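Local coordinates for protein adenine phosphoribosyltransferase (Giardia intestinalis, PDB 1L1Q) that catalyses the transfer of a phosphoribosyl group from phosphoribosyl pyrophosphate to adenine, giving AMP and pyrophosphate in purine salvage, at residues A[91-96]-A[141-146]. Numbering follows the deposited sequence.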
loop_
_atom_site.group_PDB
_atom_site.type_symbol
_atom_site.label_atom_id
_atom_site.label_comp_id
_atom_site.label_asym_id
_atom_site.label_seq_id
_atom_site.Cartn_x
_atom_site.Cartn_y
_atom_site.Cartn_z
ATOM N N ASP A 91 -16.054 0.461 13.522
ATOM C CA ASP A 91 -15.849 -0.619 14.485
ATOM C C ASP A 91 -14.624 -1.437 14.115
ATOM O O ASP A 91 -14.467 -1.851 12.967
ATOM C CB ASP A 91 -17.084 -1.520 14.553
ATOM C CG ASP A 91 -18.306 -0.787 15.069
ATOM O OD1 ASP A 91 -18.159 0.015 16.011
ATOM O OD2 ASP A 91 -19.412 -1.013 14.543
ATOM N N VAL A 92 -13.772 -1.691 15.103
ATOM C CA VAL A 92 -12.537 -2.407 14.865
ATOM C C VAL A 92 -12.170 -3.444 15.928
ATOM O O VAL A 92 -12.613 -3.362 17.073
ATOM C CB VAL A 92 -11.384 -1.383 14.761
ATOM C CG1 VAL A 92 -10.060 -2.080 14.754
ATOM C CG2 VAL A 92 -11.554 -0.535 13.516
ATOM N N CYS A 93 -11.375 -4.432 15.524
ATOM C CA CYS A 93 -10.878 -5.459 16.437
ATOM C C CYS A 93 -9.419 -5.073 16.639
ATOM O O CYS A 93 -8.753 -4.654 15.693
ATOM C CB CYS A 93 -10.965 -6.856 15.813
ATOM S SG CYS A 93 -12.642 -7.534 15.698
ATOM N N LYS A 94 -8.919 -5.204 17.862
ATOM C CA LYS A 94 -7.539 -4.821 18.148
ATOM C C LYS A 94 -6.704 -5.901 18.822
ATOM O O LYS A 94 -7.236 -6.866 19.365
ATOM C CB LYS A 94 -7.523 -3.553 19.010
ATOM C CG LYS A 94 -8.501 -3.580 20.175
ATOM C CD LYS A 94 -9.915 -3.193 19.742
ATOM C CE LYS A 94 -10.947 -3.441 20.845
ATOM N NZ LYS A 94 -11.125 -4.898 21.137
ATOM N N CYS A 95 -5.386 -5.723 18.771
ATOM C CA CYS A 95 -4.434 -6.655 19.374
ATOM C C CYS A 95 -3.082 -5.950 19.502
ATOM O O CYS A 95 -2.707 -5.164 18.633
ATOM C CB CYS A 95 -4.300 -7.907 18.504
ATOM S SG CYS A 95 -3.192 -9.184 19.156
ATOM N N THR A 96 -2.361 -6.225 20.588
ATOM C CA THR A 96 -1.053 -5.605 20.832
ATOM C C THR A 96 0.099 -6.619 20.764
ATOM O O THR A 96 0.022 -7.694 21.361
ATOM C CB THR A 96 -1.043 -4.905 22.204
ATOM O OG1 THR A 96 -2.278 -5.168 22.883
ATOM C CG2 THR A 96 -0.888 -3.403 22.031
ATOM N N GLU A 141 -8.657 -14.107 13.472
ATOM C CA GLU A 141 -9.467 -15.081 14.184
ATOM C C GLU A 141 -10.483 -14.415 15.115
ATOM O O GLU A 141 -11.619 -14.886 15.232
ATOM C CB GLU A 141 -8.555 -16.064 14.927
ATOM C CG GLU A 141 -7.749 -16.923 13.953
ATOM C CD GLU A 141 -6.714 -17.829 14.611
ATOM O OE1 GLU A 141 -6.185 -18.721 13.908
ATOM O OE2 GLU A 141 -6.424 -17.655 15.815
ATOM N N THR A 142 -10.106 -13.313 15.758
ATOM C CA THR A 142 -11.052 -12.635 16.637
ATOM C C THR A 142 -12.197 -12.046 15.812
ATOM O O THR A 142 -13.321 -11.928 16.300
ATOM C CB THR A 142 -10.390 -11.512 17.446
ATOM O OG1 THR A 142 -9.827 -10.552 16.552
ATOM C CG2 THR A 142 -9.287 -12.072 18.336
ATOM N N ALA A 143 -11.906 -11.690 14.558
ATOM C CA ALA A 143 -12.910 -11.125 13.651
ATOM C C ALA A 143 -13.827 -12.215 13.107
ATOM O O ALA A 143 -14.819 -11.929 12.413
ATOM C CB ALA A 143 -12.229 -10.403 12.489
ATOM N N GLY A 144 -13.486 -13.467 13.400
ATOM C CA GLY A 144 -14.324 -14.566 12.958
ATOM C C GLY A 144 -13.752 -15.525 11.933
ATOM O O GLY A 144 -14.404 -16.522 11.607
ATOM N N VAL A 145 -12.556 -15.251 11.414
ATOM C CA VAL A 145 -11.971 -16.153 10.420
ATOM C C VAL A 145 -11.534 -17.447 11.096
ATOM O O VAL A 145 -10.929 -17.412 12.170
ATOM C CB VAL A 145 -10.745 -15.518 9.723
ATOM C CG1 VAL A 145 -10.208 -16.454 8.646
ATOM C CG2 VAL A 145 -11.125 -14.173 9.120
ATOM N N LYS A 146 -11.834 -18.582 10.470
ATOM C CA LYS A 146 -11.463 -19.874 11.039
ATOM C C LYS A 146 -9.972 -20.175 10.877
ATOM O O LYS A 146 -9.386 -19.916 9.826
ATOM C CB LYS A 146 -12.291 -20.985 10.391
ATOM C CG LYS A 146 -13.783 -20.838 10.588
ATOM C CD LYS A 146 -14.519 -21.935 9.840
ATOM C CE LYS A 146 -16.030 -21.805 9.941
ATOM N NZ LYS A 146 -16.696 -22.824 9.069
#
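Cys93, on strand 92-99, meets Thr142 and Ala143 at and just past the C-terminal end of helix 131-142, and the pairing illustrates how one small side chain of a strand can meet the end of a helix while a neighbour on the same strand, Cys95, continues the contact. The apolar part of the contact belongs to the cysteine sulfur. Cys93 SG lies anti to its own carbonyl carbon (chi1 -73°), a setting that carries it to Ala143, where it comes within 4.1 Å of Ala143 CA. The methyl Ala143 CB is almost as near, 4.3 Å from Cys93 SG, so the sulfur rests against these two carbons of the alanine.

One atom back along the same side chain, the touch is mixed in character and is the nearest approach between the segments. Cys93 CB faces the hydroxyl Thr142 OG1 at 3.9 Å, a van der Waals touch of carbon on oxygen. The hydroxyl's polar partner lies within its own helix: with chi1 at 59° Thr142 OG1 sits between the backbone N and the carbonyl carbon, and it hydrogen-bonds the carbonyl O of Leu139. No hydrogen bond spans the two segments, and together they bury just 100 Å².

Backbone bonds order each side separately. Gly144, with phi at 114°, forms a Schellman motif at the helix C-terminus, and Gly144 N bonds Glu141 O at 3.0 Å. Across the way, the strand is tied to strand 105-110, Cys93 pairing with Val109 and Cys95 with Ile107. Leu139 and Glu138, one turn earlier in the helix, continue the packing onto Cys95.

The C-terminal turn of helix 131-142 thus packs on strand 92-99, on the antiparallel side of the mixed sheet, a small peripheral part of the alpha/beta phosphoribosyltransferase fold.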